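Local coordinates for alpha-1,2-Mannosidase (Trichoderma reesei, PDB 1HCU), which probably trims alpha-1,2-linked mannose from high-mannose N-glycans, as a calcium-dependent glycosyl hydrolase of family 47, at residues A[21-26]-A[71-76]; A[334-339]-A[408-413]; A[348-353]-A[423-428]; A[381-386]-A[436-441]. All blocks are in the same frame, centred on the assembly; numbering follows the deposited sequence.

Interaction 1: A[21-26]-A[71-76]; sequences AAFQTS and ADIVNT
Behind the place where Phe-23 and Gln-24 meet Ile-73, the carbonyl oxygen of Ala-22 is gripped twice by one serine. Ser-26 OG lies 2.7 Å from Ala-22 O, and Ser-26 N lies 3.1 Å from Ala-22 O. The two donors come from opposite faces of the carbonyl plane. Ser-26 OG also bonds to Trp-453, which ties helix 13-33 to helix 451-465.

The contact itself faces helix 71-80. Ile-73 CD1 is 4.0 Å from Phe-23 CE1 and sits at the edge of the ring, in its plane. The same methyl is 4.0 Å from Gln-24 NE2. Phe-23 is turned there with CG anti to the backbone N (chi1 180°). The Phe-23 and Ile-73 side chains run alongside each other, pointing opposite ways. The Gln-24 chain bends at chi2 (71°), which brings its amide end to the isoleucine. Phe-23 is also edge-to-face with Phe-454, and both Phe-23 and Ile-73 touch Ala-65 of helix 56-67.

Between these segments a single isoleucine methyl makes the contact, by van der Waals forces, and none of the polar bonds described here spans the two.

Interaction 2: A[334-339]-A[408-413]; sequences KLASSY and SKWQDL
Trp-410 meets Ala-336 and Ser-337 through the far end of its six-membered ring. All of the cross-helix contact is van der Waals in kind. Trp-410 CZ3 is 4.3 Å from Ala-336 CB, which approaches the ring obliquely. Trp-410 CH2 is 4.3 Å from Ser-337 CB, which lies at the ring edge near its plane. The indole reaches across because its CG is anti to the carbonyl carbon (chi1 -63°), although the bond from CA to CB does not itself aim at helix 326-344. The contact is slight, with 92 Å² buried in all. The backbones come nearest at Ser-337 and Leu-413, whose CA atoms are 9.1 Å apart. Ala-336 is buried and Ser-337 lies at the surface.

The polar bonds lie within a helix or lead to other parts of the fold; none links the two segments. Lys-409 NZ forms a salt bridge with Asp-412 OD1 at 3.4 Å, one turn along helix 408-425. The other oxygen of that carboxylate, Asp-412 OD2, has a second partner in Arg-15.

Helix 393-405 forms a third side of the arrangement, since Trp-410 also rests on its Ala-401, Tyr-402 and Thr-405. The indole lies between helices 326-344 and 393-405, in the (alpha/alpha)7 barrel of family 47. Helix 326-344 also lies against strand 292-297, with Leu-335 on Leu-293 and Ser-338 on Phe-292.

Interaction 3: A[348-353]-A[423-428]; sequences SGIGPE and DACRAG
No ring or other flat side chain meets across this contact; Ile-350 touches Ala-424 and Cys-425 with a single methyl. Ile-350 CD1 is 3.8 Å from Ala-424 CB and 4.2 Å from Cys-425 SG. The methyl is carried outward by CG1, which stands anti to the carbonyl carbon (chi1 -62°), and by an extended second torsion. It meets the last turn of helix 408-425, just before Arg-426 leaves helical geometry.

The loop around Ile-350 is held by a serine. Ser-348 OG accepts from Ile-350 N at 3.2 Å, with an N-H...O angle of 143°, and so makes an ST turn. The same OG also bonds to Val-437 O. Gly-349 lies between them with a positive phi, where a side chain would jam against the preceding carbonyl. Ile-350 also packs on Tyr-388, Ile-434 and Val-437.

Three residues on from Ile-350 the loop reaches Glu-353, a predicted proton donor, whose OE2 is in a salt bridge with Arg-391. The contact is apolar and buried. It seats the loop against the end of helix 408-425, while the serine bonds help hold the bend of the chain.

Interaction 4: A[381-386]-A[436-441]; sequences FWVTAP and DVTQAN
The backbones meet at Pro-386 and Asp-436, whose CA atoms are 4.9 Å apart, and residues 436 to 439 form a type I beta turn. Val-437 N donates to Pro-386 O at 2.9 Å with an N-H...O angle of 150°. The donor stands above the carbonyl plane, 40° out of it.

Asp-436 OD1 accepts twice from Thr-438. Thr-438 N lies 2.9 Å from Asp-436 OD1 on its anti side and makes an Asx turn. Thr-438 OG1 reaches Asp-436 OD1 on the syn side; the modelled 2.5 Å is shorter than usual and its exact value doubtful. Both donors come from the same face of the carboxylate. Pro-386 CB lies against that oxygen as well, at 3.7 Å from Asp-436 OD1. With its hydroxyl probably held, Thr-438 points CG2, anti to the carbonyl carbon, at the strand. There it meets Val-383 CG2 tip to tip, at 3.4 Å, a closeness that may be partly model error.

Replacing Asp-436 by an alanine removes the acceptor of Thr-438 N and is likely to set the threonine free to turn from Val-383. One backbone bond thus joins the two segments, and the aspartate probably helps orient Thr-438. The Pro-386 side chain lies about 6 Å from that of Glu-353, a predicted proton donor, so this polar junction borders the probable active site.

In the fold
Interaction 1 comes first along the chain and closes before the others open. The segments of interactions 2, 3 and 4 alternate, so residues 334-386 and 408-441 meet three times. Interactions 2 and 3 share helix 408-425, near its start and at its end, with centres about 18 Å apart. Interactions 3 and 4 have centres about 10 Å apart and touch through Ser-348 and Val-437. The centre of interaction 1 is about 22 Å from that of interaction 3, though their nearest atoms come within about 5 Å without touching, and about 32 Å from that of interaction 4. Interactions 1 and 2 pack helix on helix; interactions 3 and 4 join loops to a helix end and to strand 382-383, near Glu-353.

Interaction 1: A[21-26]-A[71-76]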
loop_
_atom_site.group_PDB
_atom_site.type_symbol
_atom_site.label_atom_id
_atom_site.label_comp_id
_atom_site.label_asym_id
_atom_site.label_seq_id
_atom_site.Cartn_x
_atom_site.Cartn_y
_atom_site.Cartn_z
ATOM N N ALA A 21 -7.908 15.059 -13.594
ATOM C CA ALA A 21 -8.850 16.092 -13.169
ATOM C C ALA A 21 -9.290 15.880 -11.713
ATOM O O ALA A 21 -9.453 16.850 -10.965
ATOM C CB ALA A 21 -10.075 16.104 -14.102
ATOM N N ALA A 22 -9.491 14.624 -11.313
ATOM C CA ALA A 22 -9.880 14.318 -9.932
ATOM C C ALA A 22 -8.740 14.669 -8.979
ATOM O O ALA A 22 -8.970 15.121 -7.850
ATOM C CB ALA A 22 -10.240 12.841 -9.787
ATOM N N PHE A 23 -7.509 14.460 -9.435
ATOM C CA PHE A 23 -6.345 14.784 -8.622
ATOM C C PHE A 23 -6.253 16.306 -8.474
ATOM O O PHE A 23 -6.044 16.814 -7.372
ATOM C CB PHE A 23 -5.071 14.209 -9.267
ATOM C CG PHE A 23 -3.808 14.500 -8.496
ATOM C CD1 PHE A 23 -3.156 15.725 -8.637
ATOM C CD2 PHE A 23 -3.280 13.557 -7.616
ATOM C CE1 PHE A 23 -2.000 16.011 -7.914
ATOM C CE2 PHE A 23 -2.119 13.832 -6.883
ATOM C CZ PHE A 23 -1.476 15.064 -7.033
ATOM N N GLN A 24 -6.430 17.026 -9.583
ATOM C CA GLN A 24 -6.373 18.490 -9.579
ATOM C C GLN A 24 -7.343 19.082 -8.547
ATOM O O GLN A 24 -6.966 19.928 -7.728
ATOM C CB GLN A 24 -6.714 19.030 -10.978
ATOM C CG GLN A 24 -6.569 20.546 -11.121
ATOM C CD GLN A 24 -5.123 20.998 -11.116
ATOM O OE1 GLN A 24 -4.792 22.031 -10.546
ATOM N NE2 GLN A 24 -4.258 20.231 -11.759
ATOM N N THR A 25 -8.591 18.620 -8.597
ATOM C CA THR A 25 -9.636 19.066 -7.681
ATOM C C THR A 25 -9.223 18.801 -6.221
ATOM O O THR A 25 -9.229 19.709 -5.374
ATOM C CB THR A 25 -10.956 18.329 -7.999
ATOM O OG1 THR A 25 -11.350 18.633 -9.345
ATOM C CG2 THR A 25 -12.055 18.739 -7.046
ATOM N N SER A 26 -8.857 17.553 -5.944
ATOM C CA SER A 26 -8.420 17.137 -4.617
ATOM C C SER A 26 -7.269 18.026 -4.119
ATOM O O SER A 26 -7.262 18.461 -2.965
ATOM C CB SER A 26 -7.975 15.672 -4.661
ATOM O OG SER A 26 -9.006 14.853 -5.198
ATOM N N ALA A 71 3.563 20.399 -13.284
ATOM C CA ALA A 71 4.676 21.257 -12.919
ATOM C C ALA A 71 4.364 22.191 -11.744
ATOM O O ALA A 71 5.078 22.181 -10.743
ATOM C CB ALA A 71 5.126 22.062 -14.141
ATOM N N ASP A 72 3.302 22.984 -11.854
ATOM C CA ASP A 72 2.938 23.921 -10.787
ATOM C C ASP A 72 2.798 23.307 -9.400
ATOM O O ASP A 72 3.378 23.798 -8.435
ATOM C CB ASP A 72 1.644 24.647 -11.150
ATOM C CG ASP A 72 1.865 25.747 -12.163
ATOM O OD1 ASP A 72 2.876 25.682 -12.902
ATOM O OD2 ASP A 72 1.024 26.670 -12.226
ATOM N N ILE A 73 2.013 22.245 -9.293
ATOM C CA ILE A 73 1.834 21.589 -8.014
ATOM C C ILE A 73 3.178 21.078 -7.507
ATOM O O ILE A 73 3.476 21.191 -6.320
ATOM C CB ILE A 73 0.845 20.404 -8.130
ATOM C CG1 ILE A 73 -0.533 20.933 -8.548
ATOM C CG2 ILE A 73 0.775 19.647 -6.805
ATOM C CD1 ILE A 73 -1.551 19.859 -8.829
ATOM N N VAL A 74 3.990 20.536 -8.408
ATOM C CA VAL A 74 5.293 20.008 -8.026
ATOM C C VAL A 74 6.148 21.104 -7.414
ATOM O O VAL A 74 6.765 20.918 -6.365
ATOM C CB VAL A 74 6.046 19.404 -9.234
ATOM C CG1 VAL A 74 7.457 18.988 -8.826
ATOM C CG2 VAL A 74 5.297 18.215 -9.765
ATOM N N ASN A 75 6.178 22.253 -8.072
ATOM C CA ASN A 75 6.962 23.370 -7.586
ATOM C C ASN A 75 6.488 23.819 -6.202
ATOM O O ASN A 75 7.306 24.105 -5.329
ATOM C CB ASN A 75 6.892 24.524 -8.586
ATOM C CG ASN A 75 7.537 25.790 -8.058
ATOM O OD1 ASN A 75 6.878 26.615 -7.411
ATOM N ND2 ASN A 75 8.838 25.944 -8.312
ATOM N N THR A 76 5.173 23.866 -6.002
ATOM C CA THR A 76 4.609 24.287 -4.722
ATOM C C THR A 76 5.112 23.413 -3.573
ATOM O O THR A 76 5.504 23.920 -2.521
ATOM C CB THR A 76 3.060 24.231 -4.744
ATOM O OG1 THR A 76 2.563 25.031 -5.823
ATOM C CG2 THR A 76 2.483 24.755 -3.437
#

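Interaction 2: A[334-339]-A[408-413]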
loop_
_atom_site.group_PDB
_atom_site.type_symbol
_atom_site.label_atom_id
_atom_site.label_comp_id
_atom_site.label_asym_id
_atom_site.label_seq_id
_atom_site.Cartn_x
_atom_site.Cartn_y
_atom_site.Cartn_z
ATOM N N LYS A 334 -6.759 -14.194 -10.948
ATOM C CA LYS A 334 -7.969 -14.709 -10.322
ATOM C C LYS A 334 -8.296 -13.869 -9.092
ATOM O O LYS A 334 -9.456 -13.561 -8.819
ATOM C CB LYS A 334 -7.765 -16.181 -9.930
ATOM C CG LYS A 334 -8.921 -16.815 -9.166
ATOM C CD LYS A 334 -10.227 -16.683 -9.939
ATOM C CE LYS A 334 -11.430 -17.080 -9.103
ATOM N NZ LYS A 334 -11.618 -18.554 -9.003
ATOM N N LEU A 335 -7.258 -13.482 -8.363
ATOM C CA LEU A 335 -7.421 -12.685 -7.156
ATOM C C LEU A 335 -7.945 -11.291 -7.487
ATOM O O LEU A 335 -8.885 -10.801 -6.860
ATOM C CB LEU A 335 -6.081 -12.583 -6.429
ATOM C CG LEU A 335 -5.948 -13.146 -5.010
ATOM C CD1 LEU A 335 -6.692 -14.468 -4.865
ATOM C CD2 LEU A 335 -4.463 -13.312 -4.699
ATOM N N ALA A 336 -7.329 -10.653 -8.473
ATOM C CA ALA A 336 -7.733 -9.321 -8.879
ATOM C C ALA A 336 -9.201 -9.342 -9.299
ATOM O O ALA A 336 -9.987 -8.467 -8.927
ATOM C CB ALA A 336 -6.860 -8.848 -10.031
ATOM N N SER A 337 -9.562 -10.367 -10.062
ATOM C CA SER A 337 -10.917 -10.546 -10.555
ATOM C C SER A 337 -11.917 -10.806 -9.438
ATOM O O SER A 337 -12.997 -10.209 -9.404
ATOM C CB SER A 337 -10.947 -11.715 -11.540
ATOM O OG SER A 337 -12.268 -12.004 -11.940
ATOM N N SER A 338 -11.562 -11.697 -8.520
ATOM C CA SER A 338 -12.459 -12.030 -7.424
ATOM C C SER A 338 -12.744 -10.848 -6.518
ATOM O O SER A 338 -13.893 -10.603 -6.151
ATOM C CB SER A 338 -11.888 -13.188 -6.607
ATOM O OG SER A 338 -12.047 -14.409 -7.301
ATOM N N TYR A 339 -11.696 -10.116 -6.160
ATOM C CA TYR A 339 -11.854 -8.962 -5.294
ATOM C C TYR A 339 -12.601 -7.828 -5.999
ATOM O O TYR A 339 -13.251 -7.008 -5.351
ATOM C CB TYR A 339 -10.484 -8.519 -4.779
ATOM C CG TYR A 339 -10.032 -9.336 -3.583
ATOM C CD1 TYR A 339 -10.388 -8.956 -2.295
ATOM C CD2 TYR A 339 -9.301 -10.522 -3.743
ATOM C CE1 TYR A 339 -10.039 -9.720 -1.191
ATOM C CE2 TYR A 339 -8.946 -11.299 -2.636
ATOM C CZ TYR A 339 -9.323 -10.886 -1.364
ATOM O OH TYR A 339 -8.994 -11.632 -0.255
ATOM N N SER A 408 -7.444 -4.896 -22.628
ATOM C CA SER A 408 -8.180 -3.664 -22.340
ATOM C C SER A 408 -9.334 -3.883 -21.377
ATOM O O SER A 408 -9.861 -2.935 -20.787
ATOM C CB SER A 408 -8.711 -3.031 -23.638
ATOM O OG SER A 408 -9.678 -3.850 -24.274
ATOM N N LYS A 409 -9.723 -5.140 -21.223
ATOM C CA LYS A 409 -10.806 -5.496 -20.321
ATOM C C LYS A 409 -10.485 -4.986 -18.917
ATOM O O LYS A 409 -11.367 -4.523 -18.195
ATOM C CB LYS A 409 -10.965 -7.014 -20.286
ATOM C CG LYS A 409 -12.407 -7.492 -20.201
ATOM C CD LYS A 409 -13.103 -6.961 -18.971
ATOM C CE LYS A 409 -14.533 -6.549 -19.300
ATOM N NZ LYS A 409 -14.584 -5.528 -20.396
ATOM N N TRP A 410 -9.215 -5.070 -18.535
ATOM C CA TRP A 410 -8.801 -4.641 -17.205
ATOM C C TRP A 410 -8.939 -3.144 -17.036
ATOM O O TRP A 410 -9.316 -2.666 -15.966
ATOM C CB TRP A 410 -7.362 -5.093 -16.921
ATOM C CG TRP A 410 -7.241 -6.592 -16.910
ATOM C CD1 TRP A 410 -6.742 -7.378 -17.905
ATOM C CD2 TRP A 410 -7.706 -7.488 -15.888
ATOM N NE1 TRP A 410 -6.866 -8.704 -17.573
ATOM C CE2 TRP A 410 -7.455 -8.802 -16.341
ATOM C CE3 TRP A 410 -8.312 -7.308 -14.633
ATOM C CZ2 TRP A 410 -7.789 -9.934 -15.587
ATOM C CZ3 TRP A 410 -8.643 -8.435 -13.882
ATOM C CH2 TRP A 410 -8.380 -9.731 -14.363
ATOM N N GLN A 411 -8.641 -2.401 -18.094
ATOM C CA GLN A 411 -8.788 -0.962 -18.027
ATOM C C GLN A 411 -10.259 -0.637 -17.820
ATOM O O GLN A 411 -10.590 0.292 -17.090
ATOM C CB GLN A 411 -8.296 -0.319 -19.310
ATOM C CG GLN A 411 -6.832 -0.517 -19.543
ATOM C CD GLN A 411 -6.389 0.113 -20.827
ATOM O OE1 GLN A 411 -6.866 -0.255 -21.900
ATOM N NE2 GLN A 411 -5.482 1.076 -20.736
ATOM N N ASP A 412 -11.141 -1.404 -18.453
ATOM C CA ASP A 412 -12.579 -1.162 -18.314
ATOM C C ASP A 412 -13.025 -1.398 -16.873
ATOM O O ASP A 412 -13.822 -0.633 -16.331
ATOM C CB ASP A 412 -13.381 -2.060 -19.267
ATOM C CG ASP A 412 -13.149 -1.718 -20.734
ATOM O OD1 ASP A 412 -13.387 -2.595 -21.592
ATOM O OD2 ASP A 412 -12.737 -0.577 -21.036
ATOM N N LEU A 413 -12.505 -2.451 -16.249
ATOM C CA LEU A 413 -12.863 -2.743 -14.869
ATOM C C LEU A 413 -12.383 -1.613 -13.963
ATOM O O LEU A 413 -13.132 -1.134 -13.115
ATOM C CB LEU A 413 -12.249 -4.073 -14.425
ATOM C CG LEU A 413 -12.726 -5.284 -15.229
ATOM C CD1 LEU A 413 -12.027 -6.530 -14.716
ATOM C CD2 LEU A 413 -14.246 -5.420 -15.120
#

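Interaction 3: A[348-353]-A[423-428]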
loop_
_atom_site.group_PDB
_atom_site.type_symbol
_atom_site.label_atom_id
_atom_site.label_comp_id
_atom_site.label_asym_id
_atom_site.label_seq_id
_atom_site.Cartn_x
_atom_site.Cartn_y
_atom_site.Cartn_z
ATOM N N SER A 348 -23.409 0.474 -4.596
ATOM C CA SER A 348 -22.620 1.622 -5.032
ATOM C C SER A 348 -21.564 1.252 -6.081
ATOM O O SER A 348 -21.012 2.130 -6.750
ATOM C CB SER A 348 -21.923 2.277 -3.840
ATOM O OG SER A 348 -20.953 1.405 -3.287
ATOM N N GLY A 349 -21.290 -0.038 -6.229
ATOM C CA GLY A 349 -20.275 -0.451 -7.176
ATOM C C GLY A 349 -18.889 -0.299 -6.559
ATOM O O GLY A 349 -17.883 -0.395 -7.253
ATOM N N ILE A 350 -18.841 -0.068 -5.247
ATOM C CA ILE A 350 -17.585 0.085 -4.514
ATOM C C ILE A 350 -17.427 -1.074 -3.521
ATOM O O ILE A 350 -18.395 -1.469 -2.868
ATOM C CB ILE A 350 -17.554 1.440 -3.739
ATOM C CG1 ILE A 350 -17.647 2.601 -4.738
ATOM C CG2 ILE A 350 -16.272 1.551 -2.901
ATOM C CD1 ILE A 350 -17.825 3.972 -4.103
ATOM N N GLY A 351 -16.213 -1.611 -3.407
ATOM C CA GLY A 351 -15.968 -2.732 -2.508
ATOM C C GLY A 351 -16.009 -2.404 -1.021
ATOM O O GLY A 351 -15.643 -1.302 -0.620
ATOM N N PRO A 352 -16.448 -3.350 -0.174
ATOM C CA PRO A 352 -16.534 -3.161 1.279
ATOM C C PRO A 352 -15.169 -3.234 1.958
ATOM O O PRO A 352 -14.221 -3.769 1.397
ATOM C CB PRO A 352 -17.457 -4.295 1.717
ATOM C CG PRO A 352 -17.089 -5.394 0.768
ATOM C CD PRO A 352 -16.974 -4.673 -0.564
ATOM N N GLU A 353 -15.088 -2.687 3.165
ATOM C CA GLU A 353 -13.854 -2.673 3.945
ATOM C C GLU A 353 -13.559 -4.081 4.446
ATOM O O GLU A 353 -12.409 -4.530 4.475
ATOM C CB GLU A 353 -14.022 -1.732 5.131
ATOM C CG GLU A 353 -12.904 -0.746 5.283
ATOM C CD GLU A 353 -11.708 -1.359 5.927
ATOM O OE1 GLU A 353 -11.918 -2.221 6.798
ATOM O OE2 GLU A 353 -10.574 -0.979 5.586
ATOM N N ASP A 423 -18.396 8.886 -8.165
ATOM C CA ASP A 423 -19.821 9.191 -8.151
ATOM C C ASP A 423 -20.376 9.175 -6.723
ATOM O O ASP A 423 -21.287 9.935 -6.401
ATOM C CB ASP A 423 -20.616 8.204 -9.020
ATOM C CG ASP A 423 -20.323 8.356 -10.507
ATOM O OD1 ASP A 423 -20.102 9.495 -10.968
ATOM O OD2 ASP A 423 -20.335 7.336 -11.223
ATOM N N ALA A 424 -19.823 8.322 -5.865
ATOM C CA ALA A 424 -20.305 8.240 -4.490
ATOM C C ALA A 424 -19.427 8.989 -3.491
ATOM O O ALA A 424 -19.925 9.521 -2.502
ATOM C CB ALA A 424 -20.446 6.782 -4.073
ATOM N N CYS A 425 -18.125 9.048 -3.756
ATOM C CA CYS A 425 -17.205 9.718 -2.847
ATOM C C CYS A 425 -17.031 11.215 -3.090
ATOM O O CYS A 425 -16.472 11.927 -2.251
ATOM C CB CYS A 425 -15.858 9.002 -2.866
ATOM S SG CYS A 425 -15.974 7.311 -2.267
ATOM N N ARG A 426 -17.507 11.691 -4.236
ATOM C CA ARG A 426 -17.454 13.110 -4.557
ATOM C C ARG A 426 -18.159 13.780 -3.372
ATOM O O ARG A 426 -19.304 13.458 -3.072
ATOM C CB ARG A 426 -18.227 13.355 -5.861
ATOM C CG ARG A 426 -18.403 14.801 -6.313
ATOM C CD ARG A 426 -17.130 15.423 -6.854
ATOM N NE ARG A 426 -16.523 16.313 -5.874
ATOM C CZ ARG A 426 -16.950 17.540 -5.594
ATOM N NH1 ARG A 426 -17.994 18.057 -6.227
ATOM N NH2 ARG A 426 -16.341 18.245 -4.652
ATOM N N ALA A 427 -17.472 14.679 -2.676
ATOM C CA ALA A 427 -18.068 15.358 -1.522
ATOM C C ALA A 427 -17.429 16.713 -1.239
ATOM O O ALA A 427 -16.213 16.874 -1.335
ATOM C CB ALA A 427 -17.956 14.473 -0.283
ATOM N N GLY A 428 -18.258 17.688 -0.879
ATOM C CA GLY A 428 -17.754 19.019 -0.578
ATOM C C GLY A 428 -16.781 19.554 -1.606
ATOM O O GLY A 428 -17.117 19.635 -2.778
#

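Interaction 4: A[381-386]-A[436-441]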
loop_
_atom_site.group_PDB
_atom_site.type_symbol
_atom_site.label_atom_id
_atom_site.label_comp_id
_atom_site.label_asym_id
_atom_site.label_seq_id
_atom_site.Cartn_x
_atom_site.Cartn_y
_atom_site.Cartn_z
ATOM N N PHE A 381 -20.653 -13.326 -1.084
ATOM C CA PHE A 381 -20.037 -12.778 0.125
ATOM C C PHE A 381 -21.021 -11.852 0.826
ATOM O O PHE A 381 -22.023 -11.447 0.241
ATOM C CB PHE A 381 -18.763 -11.991 -0.249
ATOM C CG PHE A 381 -19.034 -10.672 -0.957
ATOM C CD1 PHE A 381 -19.169 -9.488 -0.233
ATOM C CD2 PHE A 381 -19.171 -10.622 -2.343
ATOM C CE1 PHE A 381 -19.436 -8.267 -0.880
ATOM C CE2 PHE A 381 -19.438 -9.418 -3.000
ATOM C CZ PHE A 381 -19.571 -8.234 -2.268
ATOM N N TRP A 382 -20.769 -11.549 2.092
ATOM C CA TRP A 382 -21.612 -10.591 2.788
ATOM C C TRP A 382 -20.682 -9.572 3.433
ATOM O O TRP A 382 -19.506 -9.852 3.674
ATOM C CB TRP A 382 -22.534 -11.266 3.810
ATOM C CG TRP A 382 -21.886 -11.924 4.954
ATOM C CD1 TRP A 382 -21.518 -11.347 6.134
ATOM C CD2 TRP A 382 -21.590 -13.316 5.074
ATOM N NE1 TRP A 382 -21.018 -12.297 6.989
ATOM C CE2 TRP A 382 -21.049 -13.516 6.367
ATOM C CE3 TRP A 382 -21.734 -14.417 4.217
ATOM C CZ2 TRP A 382 -20.649 -14.774 6.827
ATOM C CZ3 TRP A 382 -21.338 -15.669 4.670
ATOM C CH2 TRP A 382 -20.801 -15.837 5.968
ATOM N N VAL A 383 -21.205 -8.380 3.682
ATOM C CA VAL A 383 -20.415 -7.297 4.250
ATOM C C VAL A 383 -20.374 -7.306 5.763
ATOM O O VAL A 383 -21.399 -7.471 6.417
ATOM C CB VAL A 383 -20.965 -5.927 3.804
ATOM C CG1 VAL A 383 -20.021 -4.814 4.245
ATOM C CG2 VAL A 383 -21.161 -5.915 2.299
ATOM N N THR A 384 -19.176 -7.109 6.306
ATOM C CA THR A 384 -18.969 -7.064 7.747
ATOM C C THR A 384 -18.536 -5.647 8.149
ATOM O O THR A 384 -18.757 -5.215 9.279
ATOM C CB THR A 384 -17.883 -8.079 8.196
ATOM O OG1 THR A 384 -16.671 -7.829 7.481
ATOM C CG2 THR A 384 -18.333 -9.517 7.925
ATOM N N ALA A 385 -17.917 -4.935 7.208
ATOM C CA ALA A 385 -17.452 -3.565 7.428
ATOM C C ALA A 385 -17.793 -2.831 6.141
ATOM O O ALA A 385 -17.047 -2.891 5.164
ATOM C CB ALA A 385 -15.952 -3.546 7.670
ATOM N N PRO A 386 -18.927 -2.118 6.136
ATOM C CA PRO A 386 -19.473 -1.349 5.011
ATOM C C PRO A 386 -18.770 -0.106 4.494
ATOM O O PRO A 386 -18.937 0.250 3.325
ATOM C CB PRO A 386 -20.894 -1.039 5.478
ATOM C CG PRO A 386 -20.709 -0.845 6.955
ATOM C CD PRO A 386 -19.780 -1.976 7.336
ATOM N N ASP A 436 -21.623 3.755 3.967
ATOM C CA ASP A 436 -22.179 2.467 3.585
ATOM C C ASP A 436 -22.065 2.167 2.103
ATOM O O ASP A 436 -22.776 2.736 1.275
ATOM C CB ASP A 436 -23.642 2.404 3.991
ATOM C CG ASP A 436 -24.165 0.990 4.067
ATOM O OD1 ASP A 436 -23.662 0.110 3.331
ATOM O OD2 ASP A 436 -25.099 0.765 4.863
ATOM N N VAL A 437 -21.182 1.236 1.790
ATOM C CA VAL A 437 -20.925 0.821 0.429
ATOM C C VAL A 437 -22.088 0.036 -0.178
ATOM O O VAL A 437 -22.302 0.060 -1.395
ATOM C CB VAL A 437 -19.624 -0.002 0.401
ATOM C CG1 VAL A 437 -19.888 -1.430 -0.021
ATOM C CG2 VAL A 437 -18.610 0.696 -0.469
ATOM N N THR A 438 -22.846 -0.647 0.671
ATOM C CA THR A 438 -23.987 -1.423 0.208
ATOM C C THR A 438 -25.150 -0.485 -0.125
ATOM O O THR A 438 -26.223 -0.930 -0.527
ATOM C CB THR A 438 -24.446 -2.444 1.272
ATOM O OG1 THR A 438 -25.064 -1.756 2.363
ATOM C CG2 THR A 438 -23.250 -3.242 1.795
ATOM N N GLN A 439 -24.928 0.817 0.043
ATOM C CA GLN A 439 -25.952 1.818 -0.255
ATOM C C GLN A 439 -25.604 2.479 -1.587
ATOM O O GLN A 439 -24.458 2.874 -1.814
ATOM C CB GLN A 439 -25.990 2.868 0.852
ATOM C CG GLN A 439 -27.369 3.231 1.325
ATOM C CD GLN A 439 -27.328 3.978 2.639
ATOM O OE1 GLN A 439 -26.856 3.448 3.648
ATOM N NE2 GLN A 439 -27.815 5.222 2.638
ATOM N N ALA A 440 -26.598 2.601 -2.460
ATOM C CA ALA A 440 -26.398 3.187 -3.782
ATOM C C ALA A 440 -25.615 4.499 -3.800
ATOM O O ALA A 440 -24.671 4.647 -4.572
ATOM C CB ALA A 440 -27.741 3.381 -4.457
ATOM N N ASN A 441 -26.015 5.448 -2.956
ATOM C CA ASN A 441 -25.356 6.756 -2.891
ATOM C C ASN A 441 -24.076 6.780 -2.056
ATOM O O ASN A 441 -23.405 7.807 -1.996
ATOM C CB ASN A 441 -26.321 7.818 -2.346
ATOM C CG ASN A 441 -26.756 7.540 -0.909
ATOM O OD1 ASN A 441 -26.316 6.567 -0.282
ATOM N ND2 ASN A 441 -27.628 8.400 -0.380
#